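Long-range contacts in endoglucanase (Humicola insolens, PDB 1DYS), which hydrolyses internal beta-1,4-glucosidic bonds of cellulose as a family 6 glycoside hydrolase, contributing to the recycling of plant biomass: residues 141-146 with 186-192; 234-238 with 276-280. Numbering follows the deposited sequence.

Contact 1 (141-146 with 186-192); sequences IGNMVT and WLGWADK
A short helix packs against the two helical pieces that flank a turn, through Trp186 and Leu187 before it and Lys192 after it, beside the active site of the family 6 glycoside hydrolase fold, a distorted parallel beta/alpha barrel. Residues 141-146 belong to helix 140-146, which follows strand 132-136; residues 186-192 lead from helix 184-187 through a turn into helix 190-207. Their CA atoms pair Gly142 with Leu187 at 6.8 Å and Val145 with Lys192 at 7.9 Å. Leu187 (m, t) is a knob in a hole formed by Ile141, Gly142, Val145 and Thr146, its CD2 3.9 Å from Val145 CG1. Glycine at 142 lets the Trp186 indole (chi1 t) lie on the backbone: Gly142 CA is 4.0 Å from the six-membered ring centroid, a CH-pi contact, and an added CB would clash with the ring. Trp186 is probably a substrate-binding residue. Lys192 CD reaches Thr146 CG2 at 3.8 Å. Thr146 (p) donates from OG1 to Gly142 O (2.9 Å) and accepts at OG1 from Trp186 NE1 at 2.8 Å.

Contact 2 (234-238 with 276-280); sequences YTSGS and RSEWG
Tyr234, on a 3-10 turn (phi/psi -68/-11), starts the first segment with its CA 6.3 Å from that of Trp279, the nearest backbone approach to 276-280, a segment without regular secondary structure. With chi1 p its side chain reaches across the second segment: CE1 lies 3.2 Å from Trp279 CG, and the ring planes meet obliquely at 38°, centroids 4.6 Å apart for the indole five-membered ring. A water bridges Tyr234 OH (2.4 Å) and Arg276 NE (2.9 Å), accepting from the latter. Thr235, also p, sets CG2 over the indole, 3.8 Å from the six-membered ring centroid and 11° off its normal, a CH-pi contact. The chain then reverses in a type II beta turn from Thr235 to Ser238, closed by Ser238 N to Thr235 O at 3.0 Å; Gly237 (91/-7) takes the position whose angles call for glycine. Ser238 CB meets the edge of Trp279 at CZ3, 4.0 Å away. Trp279 (chi1 t) also donates from NE1 to Asn224, while Arg276 NH1 hydrogen-bonds Asn222 OD1, Asn222 being a probable substrate-binding residue. This is loop-to-loop aromatic packing, joining the loops after strands 215-218 and 270-271 beside the probable substrate-binding site of a family 6 cellulase.

Overall arrangement
Contact 1 closes before contact 2 opens along the chain, yet their centres lie about 14 Å apart on the same side of the chain's centre, about 17 and 21 Å from it. Trp189, in the turn of 186-192, joins them: its CZ3 is 3.5 Å from Ser238 CB and its CZ2 is 3.7 Å from Trp279 CZ3, with the two indole planes at about 75°. Contact 1 adjoins the probable proton donors, contact 2 probable substrate-binding residues. Between nearest side-chain atoms, Trp186 lies about 4 Å from Asp139 and Asn143 about 4 Å from Asp92; in contact 2, Arg276 lies about 3 Å from Asn222 and Trp279 about 4 Å from Asn183.

Contact 1 (141-146 with 186-192)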
loop_
_atom_site.group_PDB
_atom_site.type_symbol
_atom_site.label_atom_id
_atom_site.label_comp_id
_atom_site.label_asym_id
_atom_site.label_seq_id
_atom_site.Cartn_x
_atom_site.Cartn_y
_atom_site.Cartn_z
ATOM N N ILE A 141 -4.980 0.678 20.027
ATOM C CA ILE A 141 -5.024 0.203 21.443
ATOM C C ILE A 141 -4.861 -1.278 21.581
ATOM O O ILE A 141 -4.187 -1.777 22.504
ATOM C CB ILE A 141 -6.308 0.756 22.054
ATOM C CG1 ILE A 141 -6.131 2.272 22.205
ATOM C CG2 ILE A 141 -6.601 0.133 23.425
ATOM C CD1 ILE A 141 -7.395 2.946 22.684
ATOM N N GLY A 142 -5.380 -2.084 20.652
ATOM C CA GLY A 142 -5.179 -3.532 20.666
ATOM C C GLY A 142 -3.679 -3.834 20.654
ATOM O O GLY A 142 -3.185 -4.598 21.474
ATOM N N ASN A 143 -2.956 -3.233 19.721
ATOM C CA ASN A 143 -1.514 -3.434 19.584
ATOM C C ASN A 143 -0.769 -2.953 20.824
ATOM O O ASN A 143 0.267 -3.542 21.178
ATOM C CB ASN A 143 -1.087 -2.735 18.296
ATOM C CG ASN A 143 -1.299 -3.507 17.013
ATOM O OD1 ASN A 143 -0.513 -4.405 16.739
ATOM N ND2 ASN A 143 -2.327 -3.126 16.269
ATOM N N MET A 144 -1.258 -1.921 21.503
ATOM C CA MET A 144 -0.656 -1.435 22.732
ATOM C C MET A 144 -0.872 -2.374 23.919
ATOM O O MET A 144 0.100 -2.593 24.670
ATOM C CB MET A 144 -1.230 -0.079 23.128
ATOM C CG MET A 144 -0.349 1.127 22.884
ATOM S SD MET A 144 -1.421 2.571 22.786
ATOM C CE MET A 144 -1.581 2.755 21.012
ATOM N N VAL A 145 -2.049 -2.948 24.085
ATOM C CA VAL A 145 -2.344 -3.882 25.166
ATOM C C VAL A 145 -1.691 -5.245 25.051
ATOM O O VAL A 145 -1.282 -5.870 26.040
ATOM C CB VAL A 145 -3.872 -4.148 25.270
ATOM C CG1 VAL A 145 -4.211 -5.371 26.118
ATOM C CG2 VAL A 145 -4.608 -2.937 25.803
ATOM N N THR A 146 -1.717 -5.845 23.875
ATOM C CA THR A 146 -1.214 -7.206 23.712
ATOM C C THR A 146 0.097 -7.254 22.954
ATOM O O THR A 146 0.672 -8.323 22.749
ATOM C CB THR A 146 -2.306 -8.044 23.020
ATOM O OG1 THR A 146 -2.541 -7.449 21.729
ATOM C CG2 THR A 146 -3.605 -8.029 23.812
ATOM N N TRP A 186 -10.378 -9.737 20.522
ATOM C CA TRP A 186 -9.042 -9.302 20.892
ATOM C C TRP A 186 -9.009 -8.848 22.350
ATOM O O TRP A 186 -8.200 -9.324 23.133
ATOM C CB TRP A 186 -8.665 -8.099 19.994
ATOM C CG TRP A 186 -7.209 -7.728 19.985
ATOM C CD1 TRP A 186 -6.271 -7.847 20.973
ATOM C CD2 TRP A 186 -6.506 -7.111 18.876
ATOM N NE1 TRP A 186 -5.035 -7.387 20.555
ATOM C CE2 TRP A 186 -5.173 -6.934 19.257
ATOM C CE3 TRP A 186 -6.886 -6.730 17.578
ATOM C CZ2 TRP A 186 -4.202 -6.371 18.426
ATOM C CZ3 TRP A 186 -5.909 -6.175 16.763
ATOM C CH2 TRP A 186 -4.596 -5.980 17.179
ATOM N N LEU A 187 -9.856 -7.896 22.703
ATOM C CA LEU A 187 -9.815 -7.222 23.984
ATOM C C LEU A 187 -11.042 -7.437 24.876
ATOM O O LEU A 187 -11.122 -6.760 25.916
ATOM C CB LEU A 187 -9.698 -5.713 23.734
ATOM C CG LEU A 187 -8.467 -5.260 22.934
ATOM C CD1 LEU A 187 -8.440 -3.744 22.795
ATOM C CD2 LEU A 187 -7.226 -5.788 23.621
ATOM N N GLY A 188 -11.900 -8.330 24.440
ATOM C CA GLY A 188 -13.144 -8.614 25.168
ATOM C C GLY A 188 -13.009 -9.689 26.230
ATOM O O GLY A 188 -13.929 -9.850 27.031
ATOM N N TRP A 189 -11.930 -10.445 26.216
ATOM C CA TRP A 189 -11.708 -11.450 27.253
ATOM C C TRP A 189 -11.681 -10.803 28.624
ATOM O O TRP A 189 -11.349 -9.643 28.803
ATOM C CB TRP A 189 -10.323 -12.089 27.064
ATOM C CG TRP A 189 -10.295 -12.724 25.699
ATOM C CD1 TRP A 189 -9.728 -12.198 24.568
ATOM C CD2 TRP A 189 -10.887 -13.966 25.328
ATOM N NE1 TRP A 189 -9.923 -13.072 23.517
ATOM C CE2 TRP A 189 -10.631 -14.154 23.956
ATOM C CE3 TRP A 189 -11.628 -14.937 26.032
ATOM C CZ2 TRP A 189 -11.064 -15.286 23.265
ATOM C CZ3 TRP A 189 -12.041 -16.055 25.328
ATOM C CH2 TRP A 189 -11.774 -16.226 23.962
ATOM N N ALA A 190 -11.957 -11.636 29.624
ATOM C CA ALA A 190 -11.902 -11.183 31.014
ATOM C C ALA A 190 -10.616 -10.485 31.389
ATOM O O ALA A 190 -10.632 -9.372 31.913
ATOM C CB ALA A 190 -12.076 -12.458 31.859
ATOM N N ASP A 191 -9.464 -11.103 31.163
ATOM C CA ASP A 191 -8.164 -10.537 31.492
ATOM C C ASP A 191 -7.729 -9.398 30.577
ATOM O O ASP A 191 -6.615 -8.920 30.803
ATOM C CB ASP A 191 -7.098 -11.632 31.486
ATOM C CG ASP A 191 -6.617 -12.064 30.117
ATOM O OD1 ASP A 191 -7.310 -11.881 29.089
ATOM O OD2 ASP A 191 -5.489 -12.620 30.055
ATOM N N LYS A 192 -8.528 -8.992 29.588
ATOM C CA LYS A 192 -8.188 -7.904 28.716
ATOM C C LYS A 192 -9.013 -6.640 28.872
ATOM O O LYS A 192 -8.527 -5.597 28.434
ATOM C CB LYS A 192 -8.373 -8.273 27.226
ATOM C CG LYS A 192 -7.418 -9.350 26.749
ATOM C CD LYS A 192 -6.012 -8.775 26.662
ATOM C CE LYS A 192 -5.042 -9.658 27.428
ATOM N NZ LYS A 192 -5.162 -11.073 26.981
#

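Contact 2 (234-238 with 276-280)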
loop_
_atom_site.group_PDB
_atom_site.type_symbol
_atom_site.label_atom_id
_atom_site.label_comp_id
_atom_site.label_asym_id
_atom_site.label_seq_id
_atom_site.Cartn_x
_atom_site.Cartn_y
_atom_site.Cartn_z
ATOM N N TYR A 234 -15.815 -20.692 19.326
ATOM C CA TYR A 234 -14.538 -20.114 19.688
ATOM C C TYR A 234 -14.663 -18.944 20.653
ATOM O O TYR A 234 -13.652 -18.522 21.247
ATOM C CB TYR A 234 -13.772 -19.813 18.403
ATOM C CG TYR A 234 -14.366 -18.808 17.453
ATOM C CD1 TYR A 234 -14.652 -17.521 17.881
ATOM C CD2 TYR A 234 -14.609 -19.119 16.124
ATOM C CE1 TYR A 234 -15.159 -16.599 17.000
ATOM C CE2 TYR A 234 -15.139 -18.193 15.240
ATOM C CZ TYR A 234 -15.395 -16.924 15.697
ATOM O OH TYR A 234 -15.923 -15.950 14.874
ATOM N N THR A 235 -15.879 -18.450 20.861
ATOM C CA THR A 235 -16.161 -17.401 21.835
ATOM C C THR A 235 -16.448 -18.004 23.220
ATOM O O THR A 235 -16.727 -17.276 24.184
ATOM C CB THR A 235 -17.348 -16.514 21.448
ATOM O OG1 THR A 235 -18.553 -17.290 21.581
ATOM C CG2 THR A 235 -17.279 -15.995 20.020
ATOM N N SER A 236 -16.347 -19.323 23.373
ATOM C CA SER A 236 -16.548 -19.972 24.665
ATOM C C SER A 236 -15.521 -19.489 25.682
ATOM O O SER A 236 -14.333 -19.352 25.373
ATOM C CB SER A 236 -16.451 -21.505 24.521
ATOM O OG SER A 236 -17.766 -22.021 24.620
ATOM N N GLY A 237 -16.005 -19.099 26.862
ATOM C CA GLY A 237 -15.133 -18.572 27.907
ATOM C C GLY A 237 -14.996 -17.055 27.822
ATOM O O GLY A 237 -14.399 -16.451 28.714
ATOM N N SER A 238 -15.535 -16.431 26.772
ATOM C CA SER A 238 -15.401 -14.975 26.700
ATOM C C SER A 238 -16.673 -14.337 27.203
ATOM O O SER A 238 -17.759 -14.737 26.792
ATOM C CB SER A 238 -15.191 -14.487 25.264
ATOM O OG SER A 238 -15.496 -13.095 25.202
ATOM N N ARG A 276 -15.310 -18.846 10.244
ATOM C CA ARG A 276 -13.979 -18.839 10.848
ATOM C C ARG A 276 -13.839 -20.001 11.824
ATOM O O ARG A 276 -14.805 -20.267 12.510
ATOM C CB ARG A 276 -13.867 -17.549 11.677
ATOM C CG ARG A 276 -13.714 -16.308 10.805
ATOM C CD ARG A 276 -13.274 -15.150 11.675
ATOM N NE ARG A 276 -14.408 -14.541 12.355
ATOM C CZ ARG A 276 -14.314 -13.327 12.916
ATOM N NH1 ARG A 276 -13.167 -12.666 12.883
ATOM N NH2 ARG A 276 -15.388 -12.843 13.524
ATOM N N SER A 277 -12.671 -20.639 11.909
ATOM C CA SER A 277 -12.459 -21.675 12.909
ATOM C C SER A 277 -11.706 -21.120 14.098
ATOM O O SER A 277 -11.632 -21.689 15.193
ATOM C CB SER A 277 -11.690 -22.851 12.270
ATOM O OG SER A 277 -10.559 -22.349 11.575
ATOM N N GLU A 278 -11.109 -19.935 13.910
ATOM C CA GLU A 278 -10.355 -19.240 14.938
ATOM C C GLU A 278 -10.846 -17.792 14.959
ATOM O O GLU A 278 -11.022 -17.209 13.881
ATOM C CB GLU A 278 -8.861 -19.288 14.658
ATOM C CG GLU A 278 -8.265 -20.619 14.250
ATOM C CD GLU A 278 -7.334 -21.230 15.276
ATOM O OE1 GLU A 278 -6.560 -20.469 15.894
ATOM O OE2 GLU A 278 -7.367 -22.469 15.467
ATOM N N TRP A 279 -11.021 -17.202 16.141
ATOM C CA TRP A 279 -11.562 -15.845 16.193
ATOM C C TRP A 279 -10.633 -14.801 15.595
ATOM O O TRP A 279 -11.078 -13.790 15.065
ATOM C CB TRP A 279 -11.843 -15.463 17.641
ATOM C CG TRP A 279 -12.922 -14.439 17.851
ATOM C CD1 TRP A 279 -13.534 -13.616 16.949
ATOM C CD2 TRP A 279 -13.540 -14.193 19.118
ATOM N NE1 TRP A 279 -14.492 -12.868 17.585
ATOM C CE2 TRP A 279 -14.517 -13.202 18.912
ATOM C CE3 TRP A 279 -13.354 -14.716 20.408
ATOM C CZ2 TRP A 279 -15.279 -12.711 19.974
ATOM C CZ3 TRP A 279 -14.105 -14.238 21.457
ATOM C CH2 TRP A 279 -15.066 -13.241 21.223
ATOM N N GLY A 280 -9.337 -15.070 15.583
ATOM C CA GLY A 280 -8.365 -14.099 15.075
ATOM C C GLY A 280 -8.275 -14.067 13.563
ATOM O O GLY A 280 -7.546 -13.205 13.052
HETATM O O HOH W 1 -16.851 -16.090 12.657
#